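Local coordinates for protein enoyl-CoA hydratase (Mycobacterium thermoresistibile, PDB 3T3W) that probably catalyses the reversible hydration of enoyl-CoA thioesters in lipid metabolism, at residues Arg112-Pro117 against Ala231-Leu236; Leu135-Asp140 against His165-Glu170; Ala31-Asn36 against Ala54-Ala59; Val65-Leu70 against Ala212-Ile217. All blocks are in the same frame, centred on the assembly; numbering follows the deposited sequence.

Interaction 1: Arg112-Pro117 against Ala231-Leu236. With EDO (1,2-ethanediol), chain H.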
loop_
_atom_site.group_PDB
_atom_site.type_symbol
_atom_site.label_atom_id
_atom_site.label_comp_id
_atom_site.label_asym_id
_atom_site.label_seq_id
_atom_site.Cartn_x
_atom_site.Cartn_y
_atom_site.Cartn_z
ATOM N N ARG F 112 16.170 7.719 -11.910
ATOM C CA ARG F 112 16.209 7.652 -13.335
ATOM C C ARG F 112 17.069 6.473 -13.793
ATOM O O ARG F 112 16.652 5.706 -14.674
ATOM C CB ARG F 112 16.774 8.952 -13.924
ATOM C CG ARG F 112 16.872 8.841 -15.412
ATOM C CD ARG F 112 16.795 10.167 -16.083
ATOM N NE ARG F 112 17.801 11.132 -15.703
ATOM C CZ ARG F 112 17.549 12.287 -15.083
ATOM N NH1 ARG F 112 18.524 13.165 -14.877
ATOM N NH2 ARG F 112 16.326 12.578 -14.655
ATOM N N TRP F 113 18.225 6.270 -13.165
ATOM C CA TRP F 113 19.077 5.122 -13.553
ATOM C C TRP F 113 18.399 3.784 -13.254
ATOM O O TRP F 113 18.450 2.838 -14.071
ATOM C CB TRP F 113 20.401 5.199 -12.835
ATOM C CG TRP F 113 21.100 6.510 -13.044
ATOM C CD1 TRP F 113 20.979 7.406 -14.108
ATOM C CD2 TRP F 113 22.042 7.124 -12.117
ATOM N NE1 TRP F 113 21.786 8.523 -13.894
ATOM C CE2 TRP F 113 22.461 8.389 -12.717
ATOM C CE3 TRP F 113 22.554 6.750 -10.881
ATOM C CZ2 TRP F 113 23.349 9.248 -12.072
ATOM C CZ3 TRP F 113 23.446 7.613 -10.244
ATOM C CH2 TRP F 113 23.838 8.837 -10.837
ATOM N N ARG F 114 17.770 3.708 -12.087
ATOM C CA ARG F 114 17.001 2.555 -11.678
ATOM C C ARG F 114 16.012 2.131 -12.761
ATOM O O ARG F 114 15.810 0.919 -12.976
ATOM C CB ARG F 114 16.298 2.834 -10.338
ATOM C CG ARG F 114 15.550 1.658 -9.725
ATOM C CD ARG F 114 14.060 1.713 -10.028
ATOM N NE ARG F 114 13.328 0.746 -9.194
ATOM C CZ ARG F 114 12.003 0.584 -9.227
ATOM N NH1 ARG F 114 11.260 1.297 -10.086
ATOM N NH2 ARG F 114 11.448 -0.301 -8.393
ATOM N N ASN F 115 15.381 3.112 -13.400
ATOM C CA ASN F 115 14.300 2.878 -14.355
ATOM C C ASN F 115 14.724 2.742 -15.814
ATOM O O ASN F 115 13.875 2.506 -16.694
ATOM C CB ASN F 115 13.230 3.963 -14.186
ATOM C CG ASN F 115 12.477 3.807 -12.880
ATOM O OD1 ASN F 115 12.034 2.688 -12.559
ATOM N ND2 ASN F 115 12.305 4.913 -12.128
ATOM N N VAL F 116 16.023 2.884 -16.112
ATOM C CA VAL F 116 16.446 2.716 -17.494
ATOM C C VAL F 116 16.031 1.314 -17.968
ATOM O O VAL F 116 16.291 0.344 -17.265
ATOM C CB VAL F 116 17.975 2.960 -17.662
ATOM C CG1 VAL F 116 18.501 2.422 -19.008
ATOM C CG2 VAL F 116 18.298 4.435 -17.473
ATOM N N PRO F 117 15.373 1.196 -19.143
ATOM C CA PRO F 117 14.725 -0.073 -19.505
ATOM C C PRO F 117 15.633 -1.086 -20.191
ATOM O O PRO F 117 15.227 -1.711 -21.170
ATOM C CB PRO F 117 13.594 0.391 -20.417
ATOM C CG PRO F 117 14.182 1.567 -21.111
ATOM C CD PRO F 117 14.931 2.291 -20.025
ATOM N N ALA F 231 8.729 -6.262 -14.664
ATOM C CA ALA F 231 8.022 -7.164 -13.762
ATOM C C ALA F 231 8.522 -7.030 -12.324
ATOM O O ALA F 231 7.745 -6.897 -11.357
ATOM C CB ALA F 231 8.143 -8.630 -14.262
ATOM N N VAL F 232 9.847 -7.078 -12.151
ATOM C CA VAL F 232 10.394 -6.995 -10.792
ATOM C C VAL F 232 10.258 -5.584 -10.199
ATOM O O VAL F 232 9.848 -5.409 -9.064
ATOM C CB VAL F 232 11.850 -7.485 -10.796
ATOM C CG1 VAL F 232 12.556 -7.253 -9.443
ATOM C CG2 VAL F 232 11.894 -8.985 -11.199
ATOM N N ASN F 233 10.633 -4.582 -10.974
ATOM C CA ASN F 233 10.626 -3.192 -10.505
ATOM C C ASN F 233 9.200 -2.696 -10.201
ATOM O O ASN F 233 8.999 -1.956 -9.228
ATOM C CB ASN F 233 11.346 -2.238 -11.465
ATOM C CG ASN F 233 12.855 -2.281 -11.309
ATOM O OD1 ASN F 233 13.363 -3.035 -10.496
ATOM N ND2 ASN F 233 13.593 -1.482 -12.104
ATOM N N GLN F 234 8.236 -3.106 -10.994
ATOM C CA GLN F 234 6.843 -2.756 -10.751
ATOM C C GLN F 234 6.297 -3.505 -9.517
ATOM O O GLN F 234 5.546 -2.928 -8.730
ATOM C CB GLN F 234 5.962 -3.030 -12.000
ATOM C CG GLN F 234 4.492 -2.870 -11.767
ATOM C CD GLN F 234 4.064 -1.437 -11.400
ATOM O OE1 GLN F 234 4.869 -0.506 -11.370
ATOM N NE2 GLN F 234 2.778 -1.276 -11.106
ATOM N N THR F 235 6.688 -4.767 -9.321
ATOM C CA THR F 235 6.373 -5.464 -8.082
ATOM C C THR F 235 6.893 -4.645 -6.867
ATOM O O THR F 235 6.158 -4.412 -5.925
ATOM C CB THR F 235 6.917 -6.907 -8.045
ATOM O OG1 THR F 235 6.217 -7.683 -9.027
ATOM C CG2 THR F 235 6.692 -7.550 -6.666
ATOM N N LEU F 236 8.139 -4.180 -6.931
ATOM C CA LEU F 236 8.722 -3.336 -5.872
ATOM C C LEU F 236 7.964 -2.028 -5.679
ATOM O O LEU F 236 7.654 -1.626 -4.540
ATOM C CB LEU F 236 10.198 -3.050 -6.155
ATOM C CG LEU F 236 11.158 -4.229 -6.032
ATOM C CD1 LEU F 236 12.562 -3.899 -6.533
ATOM C CD2 LEU F 236 11.219 -4.774 -4.613
HETATM C C1 EDO H . 17.706 -4.287 -7.647
HETATM O O1 EDO H . 17.461 -5.116 -8.746
HETATM C C2 EDO H . 16.423 -3.698 -7.140
HETATM O O2 EDO H . 15.931 -2.793 -8.153
HETATM O O HOH W 1 16.669 -1.248 -11.477
HETATM O O HOH W 2 11.832 0.244 -13.734
#

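Interaction 2: Leu135-Asp140 against His165-Glu170. With EDO (1,2-ethanediol), chain H.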
loop_
_atom_site.group_PDB
_atom_site.type_symbol
_atom_site.label_atom_id
_atom_site.label_comp_id
_atom_site.label_asym_id
_atom_site.label_seq_id
_atom_site.Cartn_x
_atom_site.Cartn_y
_atom_site.Cartn_z
ATOM N N LEU F 135 25.110 4.869 -6.448
ATOM C CA LEU F 135 25.564 4.506 -7.786
ATOM C C LEU F 135 25.284 3.036 -8.098
ATOM O O LEU F 135 24.927 2.736 -9.229
ATOM C CB LEU F 135 27.036 4.809 -7.973
ATOM C CG LEU F 135 27.493 6.243 -7.582
ATOM C CD1 LEU F 135 28.966 6.465 -7.994
ATOM C CD2 LEU F 135 26.572 7.317 -8.202
ATOM N N CYS F 136 25.470 2.124 -7.134
ATOM C CA CYS F 136 25.298 0.713 -7.402
ATOM C C CYS F 136 23.866 0.231 -7.152
ATOM O O CYS F 136 23.378 -0.627 -7.909
ATOM C CB CYS F 136 26.324 -0.151 -6.632
ATOM S SG CYS F 136 26.279 -0.024 -4.849
ATOM N N TRP F 137 23.172 0.728 -6.129
ATOM C CA TRP F 137 21.796 0.251 -5.895
ATOM C C TRP F 137 20.856 0.392 -7.073
ATOM O O TRP F 137 20.034 -0.511 -7.291
ATOM C CB TRP F 137 21.168 0.876 -4.655
ATOM C CG TRP F 137 21.603 0.312 -3.336
ATOM C CD1 TRP F 137 22.066 -0.949 -3.050
ATOM C CD2 TRP F 137 21.495 0.986 -2.048
ATOM N NE1 TRP F 137 22.297 -1.109 -1.703
ATOM C CE2 TRP F 137 21.961 0.028 -1.041
ATOM C CE3 TRP F 137 21.086 2.245 -1.648
ATOM C CZ2 TRP F 137 21.993 0.344 0.297
ATOM C CZ3 TRP F 137 21.139 2.548 -0.296
ATOM C CH2 TRP F 137 21.556 1.614 0.651
ATOM N N PRO F 138 20.956 1.481 -7.864
ATOM C CA PRO F 138 20.076 1.591 -9.063
ATOM C C PRO F 138 20.314 0.525 -10.151
ATOM O O PRO F 138 19.488 0.350 -11.036
ATOM C CB PRO F 138 20.362 3.007 -9.588
ATOM C CG PRO F 138 20.730 3.733 -8.309
ATOM C CD PRO F 138 21.618 2.767 -7.579
ATOM N N CYS F 139 21.481 -0.114 -10.124
ATOM C CA CYS F 139 21.761 -1.185 -11.056
ATOM C C CYS F 139 20.919 -2.415 -10.696
ATOM O O CYS F 139 20.579 -2.646 -9.539
ATOM C CB CYS F 139 23.256 -1.533 -11.076
ATOM S SG CYS F 139 24.332 -0.200 -11.708
ATOM N N ASP F 140 20.590 -3.199 -11.702
ATOM C CA ASP F 140 19.803 -4.390 -11.515
ATOM C C ASP F 140 20.523 -5.468 -10.725
ATOM O O ASP F 140 19.910 -6.103 -9.866
ATOM C CB ASP F 140 19.324 -4.947 -12.855
ATOM C CG ASP F 140 18.399 -3.988 -13.572
ATOM O OD1 ASP F 140 17.429 -3.512 -12.921
ATOM O OD2 ASP F 140 18.695 -3.662 -14.744
ATOM N N HIS F 165 16.983 5.704 0.128
ATOM C CA HIS F 165 16.938 4.677 1.156
ATOM C C HIS F 165 16.676 3.297 0.555
ATOM O O HIS F 165 15.588 2.746 0.648
ATOM C CB HIS F 165 15.914 5.013 2.260
ATOM C CG HIS F 165 16.003 4.086 3.447
ATOM N ND1 HIS F 165 16.842 4.328 4.493
ATOM C CD2 HIS F 165 15.447 2.833 3.672
ATOM C CE1 HIS F 165 16.757 3.296 5.356
ATOM N NE2 HIS F 165 15.917 2.384 4.852
ATOM N N GLY F 166 17.727 2.709 0.001
ATOM C CA GLY F 166 17.716 1.321 -0.440
ATOM C C GLY F 166 17.903 0.346 0.724
ATOM O O GLY F 166 17.640 -0.840 0.583
ATOM N N HIS F 167 18.397 0.853 1.863
ATOM C CA HIS F 167 18.928 0.007 2.911
ATOM C C HIS F 167 17.941 -1.077 3.317
ATOM O O HIS F 167 18.301 -2.269 3.421
ATOM C CB HIS F 167 19.296 0.803 4.181
ATOM C CG HIS F 167 20.098 2.058 3.931
ATOM N ND1 HIS F 167 19.621 3.108 3.182
ATOM C CD2 HIS F 167 21.344 2.449 4.415
ATOM C CE1 HIS F 167 20.540 4.097 3.181
ATOM N NE2 HIS F 167 21.591 3.700 3.954
ATOM N N THR F 168 16.721 -0.693 3.648
ATOM C CA THR F 168 15.736 -1.632 4.139
ATOM C C THR F 168 15.389 -2.708 3.106
ATOM O O THR F 168 15.185 -3.860 3.461
ATOM C CB THR F 168 14.460 -0.906 4.612
ATOM O OG1 THR F 168 14.823 -0.031 5.690
ATOM C CG2 THR F 168 13.365 -1.875 5.157
ATOM N N TRP F 169 15.255 -2.274 1.852
ATOM C CA TRP F 169 14.921 -3.156 0.735
ATOM C C TRP F 169 16.036 -4.126 0.436
ATOM O O TRP F 169 15.789 -5.307 0.109
ATOM C CB TRP F 169 14.677 -2.302 -0.497
ATOM C CG TRP F 169 13.526 -1.335 -0.321
ATOM C CD1 TRP F 169 13.593 -0.046 0.134
ATOM C CD2 TRP F 169 12.114 -1.617 -0.529
ATOM N NE1 TRP F 169 12.348 0.513 0.203
ATOM C CE2 TRP F 169 11.397 -0.403 -0.158
ATOM C CE3 TRP F 169 11.388 -2.729 -0.959
ATOM C CZ2 TRP F 169 10.032 -0.302 -0.280
ATOM C CZ3 TRP F 169 9.988 -2.615 -1.092
ATOM C CH2 TRP F 169 9.327 -1.430 -0.740
ATOM N N GLU F 170 17.264 -3.663 0.581
ATOM C CA GLU F 170 18.463 -4.420 0.167
ATOM C C GLU F 170 19.000 -5.357 1.252
ATOM O O GLU F 170 19.497 -6.451 0.962
ATOM C CB GLU F 170 19.546 -3.439 -0.250
ATOM C CG GLU F 170 19.189 -2.624 -1.478
ATOM C CD GLU F 170 19.343 -3.350 -2.803
ATOM O OE1 GLU F 170 19.914 -4.473 -2.841
ATOM O OE2 GLU F 170 18.940 -2.733 -3.818
HETATM C C1 EDO H . 17.706 -4.287 -7.647
HETATM O O1 EDO H . 17.461 -5.116 -8.746
HETATM C C2 EDO H . 16.423 -3.698 -7.140
HETATM O O2 EDO H . 15.931 -2.793 -8.153
#

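Interaction 3: Ala31-Asn36 against Ala54-Ala59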
loop_
_atom_site.group_PDB
_atom_site.type_symbol
_atom_site.label_atom_id
_atom_site.label_comp_id
_atom_site.label_asym_id
_atom_site.label_seq_id
_atom_site.Cartn_x
_atom_site.Cartn_y
_atom_site.Cartn_z
ATOM N N ALA F 31 27.465 -1.286 -22.974
ATOM C CA ALA F 31 28.008 0.040 -22.653
ATOM C C ALA F 31 28.666 -0.074 -21.312
ATOM O O ALA F 31 27.993 -0.402 -20.321
ATOM C CB ALA F 31 26.893 1.087 -22.571
ATOM N N THR F 32 29.971 0.179 -21.271
ATOM C CA THR F 32 30.694 0.164 -20.019
ATOM C C THR F 32 30.969 1.612 -19.578
ATOM O O THR F 32 31.639 2.383 -20.310
ATOM C CB THR F 32 32.016 -0.601 -20.142
ATOM O OG1 THR F 32 31.720 -1.926 -20.632
ATOM C CG2 THR F 32 32.706 -0.664 -18.789
ATOM N N ILE F 33 30.403 1.960 -18.422
ATOM C CA ILE F 33 30.535 3.284 -17.836
ATOM C C ILE F 33 31.512 3.145 -16.666
ATOM O O ILE F 33 31.241 2.423 -15.700
ATOM C CB ILE F 33 29.178 3.800 -17.285
ATOM C CG1 ILE F 33 28.099 3.819 -18.381
ATOM C CG2 ILE F 33 29.342 5.167 -16.612
ATOM C CD1 ILE F 33 26.677 4.152 -17.930
ATOM N N THR F 34 32.641 3.846 -16.748
ATOM C CA THR F 34 33.663 3.776 -15.736
ATOM C C THR F 34 33.822 5.080 -14.954
ATOM O O THR F 34 34.038 6.142 -15.556
ATOM C CB THR F 34 35.035 3.418 -16.360
ATOM O OG1 THR F 34 34.963 2.118 -16.945
ATOM C CG2 THR F 34 36.140 3.441 -15.280
ATOM N N LEU F 35 33.726 4.997 -13.625
ATOM C CA LEU F 35 34.090 6.092 -12.729
ATOM C C LEU F 35 35.595 6.235 -12.749
ATOM O O LEU F 35 36.305 5.329 -12.364
ATOM C CB LEU F 35 33.615 5.817 -11.310
ATOM C CG LEU F 35 32.139 5.433 -11.108
ATOM C CD1 LEU F 35 31.887 5.217 -9.599
ATOM C CD2 LEU F 35 31.223 6.480 -11.722
ATOM N N ASN F 36 36.078 7.363 -13.264
ATOM C CA ASN F 36 37.510 7.571 -13.473
ATOM C C ASN F 36 38.004 8.792 -12.694
ATOM O O ASN F 36 38.584 9.724 -13.262
ATOM C CB ASN F 36 37.820 7.706 -14.958
ATOM C CG ASN F 36 39.302 7.649 -15.244
ATOM O OD1 ASN F 36 40.042 6.988 -14.534
ATOM N ND2 ASN F 36 39.751 8.401 -16.259
ATOM N N ALA F 54 24.694 11.701 -17.833
ATOM C CA ALA F 54 24.745 11.793 -19.283
ATOM C C ALA F 54 25.123 10.456 -19.922
ATOM O O ALA F 54 24.614 10.101 -20.983
ATOM C CB ALA F 54 25.719 12.912 -19.729
ATOM N N ALA F 55 26.050 9.728 -19.286
ATOM C CA ALA F 55 26.513 8.418 -19.746
ATOM C C ALA F 55 25.356 7.393 -19.680
ATOM O O ALA F 55 25.139 6.611 -20.613
ATOM C CB ALA F 55 27.701 7.939 -18.877
ATOM N N TRP F 56 24.602 7.383 -18.581
ATOM C CA TRP F 56 23.433 6.508 -18.494
ATOM C C TRP F 56 22.436 6.811 -19.593
ATOM O O TRP F 56 21.890 5.905 -20.221
ATOM C CB TRP F 56 22.746 6.684 -17.155
ATOM C CG TRP F 56 23.314 5.856 -16.040
ATOM C CD1 TRP F 56 24.270 6.208 -15.107
ATOM C CD2 TRP F 56 22.869 4.503 -15.655
ATOM N NE1 TRP F 56 24.470 5.182 -14.208
ATOM C CE2 TRP F 56 23.634 4.130 -14.491
ATOM C CE3 TRP F 56 21.944 3.610 -16.171
ATOM C CZ2 TRP F 56 23.468 2.899 -13.865
ATOM C CZ3 TRP F 56 21.763 2.380 -15.538
ATOM C CH2 TRP F 56 22.514 2.021 -14.416
ATOM N N THR F 57 22.208 8.084 -19.844
ATOM C CA THR F 57 21.288 8.499 -20.913
ATOM C C THR F 57 21.794 8.060 -22.278
ATOM O O THR F 57 21.035 7.511 -23.106
ATOM C CB THR F 57 21.047 10.015 -20.850
ATOM O OG1 THR F 57 20.311 10.308 -19.667
ATOM C CG2 THR F 57 20.276 10.482 -22.123
ATOM N N ARG F 58 23.091 8.215 -22.499
ATOM C CA ARG F 58 23.690 7.831 -23.780
ATOM C C ARG F 58 23.457 6.333 -24.050
ATOM O O ARG F 58 23.013 5.904 -25.160
ATOM C CB ARG F 58 25.190 8.155 -23.753
ATOM C CG ARG F 58 25.881 8.211 -25.110
ATOM C CD ARG F 58 26.994 9.276 -25.141
ATOM N NE ARG F 58 27.953 9.027 -24.124
ATOM C CZ ARG F 58 28.242 9.770 -23.036
ATOM N NH1 ARG F 58 29.150 9.279 -22.212
ATOM N NH2 ARG F 58 27.728 10.987 -22.758
ATOM N N ALA F 59 23.692 5.529 -23.012
ATOM C CA ALA F 59 23.518 4.076 -23.109
ATOM C C ALA F 59 22.053 3.676 -23.297
ATOM O O ALA F 59 21.724 2.749 -24.083
ATOM C CB ALA F 59 24.035 3.437 -21.838
#

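Interaction 4: Val65-Leu70 against Ala212-Ile217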
loop_
_atom_site.group_PDB
_atom_site.type_symbol
_atom_site.label_atom_id
_atom_site.label_comp_id
_atom_site.label_asym_id
_atom_site.label_seq_id
_atom_site.Cartn_x
_atom_site.Cartn_y
_atom_site.Cartn_z
ATOM N N VAL F 65 23.085 -0.807 -27.790
ATOM C CA VAL F 65 23.441 -1.239 -26.426
ATOM C C VAL F 65 22.303 -2.061 -25.907
ATOM O O VAL F 65 21.163 -1.571 -25.893
ATOM C CB VAL F 65 23.637 -0.027 -25.493
ATOM C CG1 VAL F 65 23.794 -0.442 -24.010
ATOM C CG2 VAL F 65 24.880 0.749 -25.953
ATOM N N SER F 66 22.606 -3.267 -25.425
ATOM C CA SER F 66 21.604 -4.129 -24.756
ATOM C C SER F 66 21.772 -4.179 -23.226
ATOM O O SER F 66 20.783 -4.365 -22.506
ATOM C CB SER F 66 21.671 -5.575 -25.262
ATOM O OG SER F 66 21.253 -5.679 -26.622
ATOM N N VAL F 67 23.010 -4.014 -22.744
ATOM C CA VAL F 67 23.317 -4.105 -21.297
ATOM C C VAL F 67 24.298 -3.004 -20.919
ATOM O O VAL F 67 25.212 -2.667 -21.689
ATOM C CB VAL F 67 23.937 -5.500 -20.959
ATOM C CG1 VAL F 67 24.302 -5.665 -19.480
ATOM C CG2 VAL F 67 22.967 -6.639 -21.343
ATOM N N ILE F 68 24.135 -2.500 -19.709
ATOM C CA ILE F 68 24.979 -1.464 -19.146
ATOM C C ILE F 68 25.777 -2.066 -18.006
ATOM O O ILE F 68 25.220 -2.736 -17.111
ATOM C CB ILE F 68 24.129 -0.302 -18.616
ATOM C CG1 ILE F 68 23.345 0.329 -19.789
ATOM C CG2 ILE F 68 25.010 0.715 -17.848
ATOM C CD1 ILE F 68 22.207 1.291 -19.444
ATOM N N VAL F 69 27.077 -1.816 -18.037
ATOM C CA VAL F 69 27.973 -2.160 -16.950
ATOM C C VAL F 69 28.514 -0.877 -16.315
ATOM O O VAL F 69 29.050 -0.027 -17.024
ATOM C CB VAL F 69 29.144 -3.056 -17.420
ATOM C CG1 VAL F 69 30.222 -3.201 -16.297
ATOM C CG2 VAL F 69 28.650 -4.411 -17.899
ATOM N N LEU F 70 28.378 -0.758 -14.984
ATOM C CA LEU F 70 28.958 0.354 -14.216
ATOM C C LEU F 70 30.121 -0.197 -13.390
ATOM O O LEU F 70 29.951 -1.147 -12.602
ATOM C CB LEU F 70 27.929 0.981 -13.287
ATOM C CG LEU F 70 28.460 2.091 -12.359
ATOM C CD1 LEU F 70 28.801 3.326 -13.223
ATOM C CD2 LEU F 70 27.382 2.363 -11.300
ATOM N N ALA F 212 31.481 -11.037 -18.698
ATOM C CA ALA F 212 30.983 -12.334 -19.176
ATOM C C ALA F 212 29.473 -12.450 -18.923
ATOM O O ALA F 212 28.706 -12.914 -19.778
ATOM C CB ALA F 212 31.734 -13.495 -18.502
ATOM N N LEU F 213 29.050 -12.022 -17.736
ATOM C CA LEU F 213 27.644 -11.995 -17.395
ATOM C C LEU F 213 26.868 -11.030 -18.312
ATOM O O LEU F 213 25.809 -11.374 -18.829
ATOM C CB LEU F 213 27.475 -11.636 -15.915
ATOM C CG LEU F 213 26.043 -11.421 -15.404
ATOM C CD1 LEU F 213 25.253 -12.715 -15.583
ATOM C CD2 LEU F 213 26.047 -10.929 -13.949
ATOM N N ALA F 214 27.406 -9.831 -18.530
ATOM C CA ALA F 214 26.794 -8.853 -19.445
ATOM C C ALA F 214 26.619 -9.438 -20.839
ATOM O O ALA F 214 25.571 -9.291 -21.454
ATOM C CB ALA F 214 27.658 -7.579 -19.491
ATOM N N GLY F 215 27.643 -10.150 -21.303
ATOM C CA GLY F 215 27.592 -10.817 -22.612
ATOM C C GLY F 215 26.522 -11.870 -22.741
ATOM O O GLY F 215 25.877 -11.955 -23.778
ATOM N N GLU F 216 26.340 -12.651 -21.689
ATOM C CA GLU F 216 25.321 -13.668 -21.679
ATOM C C GLU F 216 23.937 -13.012 -21.765
ATOM O O GLU F 216 23.105 -13.443 -22.561
ATOM C CB GLU F 216 25.512 -14.532 -20.440
ATOM C CG GLU F 216 24.332 -15.342 -19.989
ATOM C CD GLU F 216 24.575 -15.920 -18.618
ATOM O OE1 GLU F 216 25.638 -15.590 -18.061
ATOM O OE2 GLU F 216 23.732 -16.702 -18.118
ATOM N N ILE F 217 23.724 -11.959 -20.986
ATOM C CA ILE F 217 22.448 -11.263 -20.983
ATOM C C ILE F 217 22.175 -10.542 -22.306
ATOM O O ILE F 217 21.027 -10.489 -22.760
ATOM C CB ILE F 217 22.376 -10.297 -19.790
ATOM C CG1 ILE F 217 22.413 -11.115 -18.509
ATOM C CG2 ILE F 217 21.111 -9.433 -19.906
ATOM C CD1 ILE F 217 22.522 -10.306 -17.209
#

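Interaction 1: Arg112-Pro117 against Ala231-Leu236
R114 lays its guanidinium flat on the side-chain amide of N233, joining the C-terminal part of helix 95-115 to helix 222-239 of the crotonase-like fold. The two planes differ by only 3°, and R114 CZ sits 3.6 Å from N233 CG, which lies over the centre of the guanidinium. A bend at chi2 of R114 (-98°) brings the group to this position, and L236 CB approaches the rim of the group, 3.8 Å from R114 NH2. This is the tightly packed part. Here R114 NH2 also donates to N233 O at 3.1 Å, a bent bond (137°), with the carbonyl tilted out of the guanidinium plane. The other terminal nitrogen, NH1, bonds N115 OD1 in its own segment and forms a salt bridge with D237, one residue beyond 231-236; with the N233 bond, these limit the rotation of the group.

Beyond the stack, waters bridge the two segments. One water lies between R114 O and N233 ND2, accepting from the latter at 3.1 Å. Across the amide, N233 OD1 accepts from K177 of the second subunit and makes a weak bond with O2 of a 1,2-ethanediol, probably from the crystallisation liquor. A second water donates to N115 OD1 at 2.7 Å and accepts from N233 ND2 at 3.0 Å.

Interaction 2: Leu135-Asp140 against His165-Glu170
The backbone bond from E170 N to G166 O, 2.8 Å long, ties together two residues that lie on one face of the W137 indole, in the helix 167-171 region of the crotonase-like fold. W137 itself belongs to a type I beta turn, C136 to C139, at the C-terminal side of helix 133-136. G166 CA stands 3.8 Å from the centroid of the six-membered ring, 20° off its normal, and E170 CG takes the five-membered ring in the same way at 3.7 Å; both are CH-pi contacts. Because E170 bends at chi2 (-78°), its carboxylate continues over the indole almost parallel to it, with CD 3.6 Å from W137 CD1. That carboxylate is drawn on to a salt bridge with R174 of the second subunit, which also bonds W137 O, linking this packing to the subunit interface.

The far end of the indole meets a different surface. H167 turns its ring at 69° to W137, giving a T-shaped pair whose centroids are 4.8 Å apart, with the tryptophan supplying the edge. D152 binds H167 NE2 and so anchors the imidazole. W137 CH2 lies over the centre of that ring, 3.5 Å from H167 ND1.

Interaction 3: Ala31-Asn36 against Ala54-Ala59
A31 starts the contact by meeting A59: their CB atoms are 3.8 Å apart, so methyl rests on methyl and the backbones come close, with the two CA atoms 6.1 Å apart. Two residues further on, I33 points the same way and reaches the helix with both of its branches. Its CG2 lies 3.9 Å from A55 CB. Its longer branch carries CD1 past A55 to within 3.9 Å of W56 N, at the helix backbone. With chi2 at 173° this branch is extended, which sets CD1 over the indole of W56. The methyl is 4.2 Å from the centroid of the five-membered ring and 10° off its normal, a CH-pi contact over the face.

The two elements belong to a beta-alpha-beta crossover, in which helix 46-61 connects the parallel neighbours 30-35 and 67-72. Their axes run antiparallel here, at 178° and 9.4 Å apart, as the helix returns along the strand it has just left. The small alanines A55 and A59 face the strand, consistent with this separation; the side chains that meet are apolar, and no hydrogen bond crosses. I33 also packs on I22 of strand 22-27 and L52 of the same helix. W56 meanwhile stacks its ring with that of W113 from helix 95-115.

Interaction 4: Val65-Leu70 against Ala212-Ile217
Strand 67-70 and helix 212-217 run nearly antiparallel, 167° between their directions and 8.7 Å between axes, with V67 and A214 the pair whose CA atoms come nearest, 6.2 Å apart. A214 is the shared partner on the helix: its single methyl points at the strand and touches both valines. V69 CG2 is 3.7 Å from A214 CB, while V67 CG1 touches the same CB at 3.9 Å. V67 uses its two branches on different targets. Its CG1 lies anti to the backbone N (chi1 179°), over A214, which leaves CG2 to extend toward the later part of the helix. There CG2 lies 3.6 Å from I217 CG2, the two side chains crossing at about a right angle, and 3.7 Å from A214 O. No hydrogen bond joins the segments, and every residue that touches is buried, so the join is made by van der Waals contacts, mostly between methyl groups.

On the opposite face of the strand I68 points away from this helix and packs on W56 and A59 of helix 46-61, so this strand of the crotonase-like fold is packed by helices on both faces. A214 also touches I30 of strand 30-35 and I121 of strand 120-124, the two sheet neighbours of strand 67-72. Helix 206-217 thus spans three adjacent strands, and I217 also packs on F181 of the second subunit.

In the fold
From the N terminus, interaction 3 closes first, a short loop within the beta-alpha-beta unit of strand 30-35 and helix 46-61. The chain then enters strand 67-72, which opens interaction 4; this contact closes only at helix 206-217, after most of the fold. Interaction 1 opens between these ends, at 112-117, and closes beyond them on helix 222-239, so interactions 1 and 4 cross. Interaction 2, from 135-140 to 165-170, lies within both long loops. Strand pairing of A31 and I33 with V69 joins interactions 3 and 4 in one sheet. W113 links interaction 1 to W56 and L135, and interactions 1, 2 and 4 all reach the second subunit.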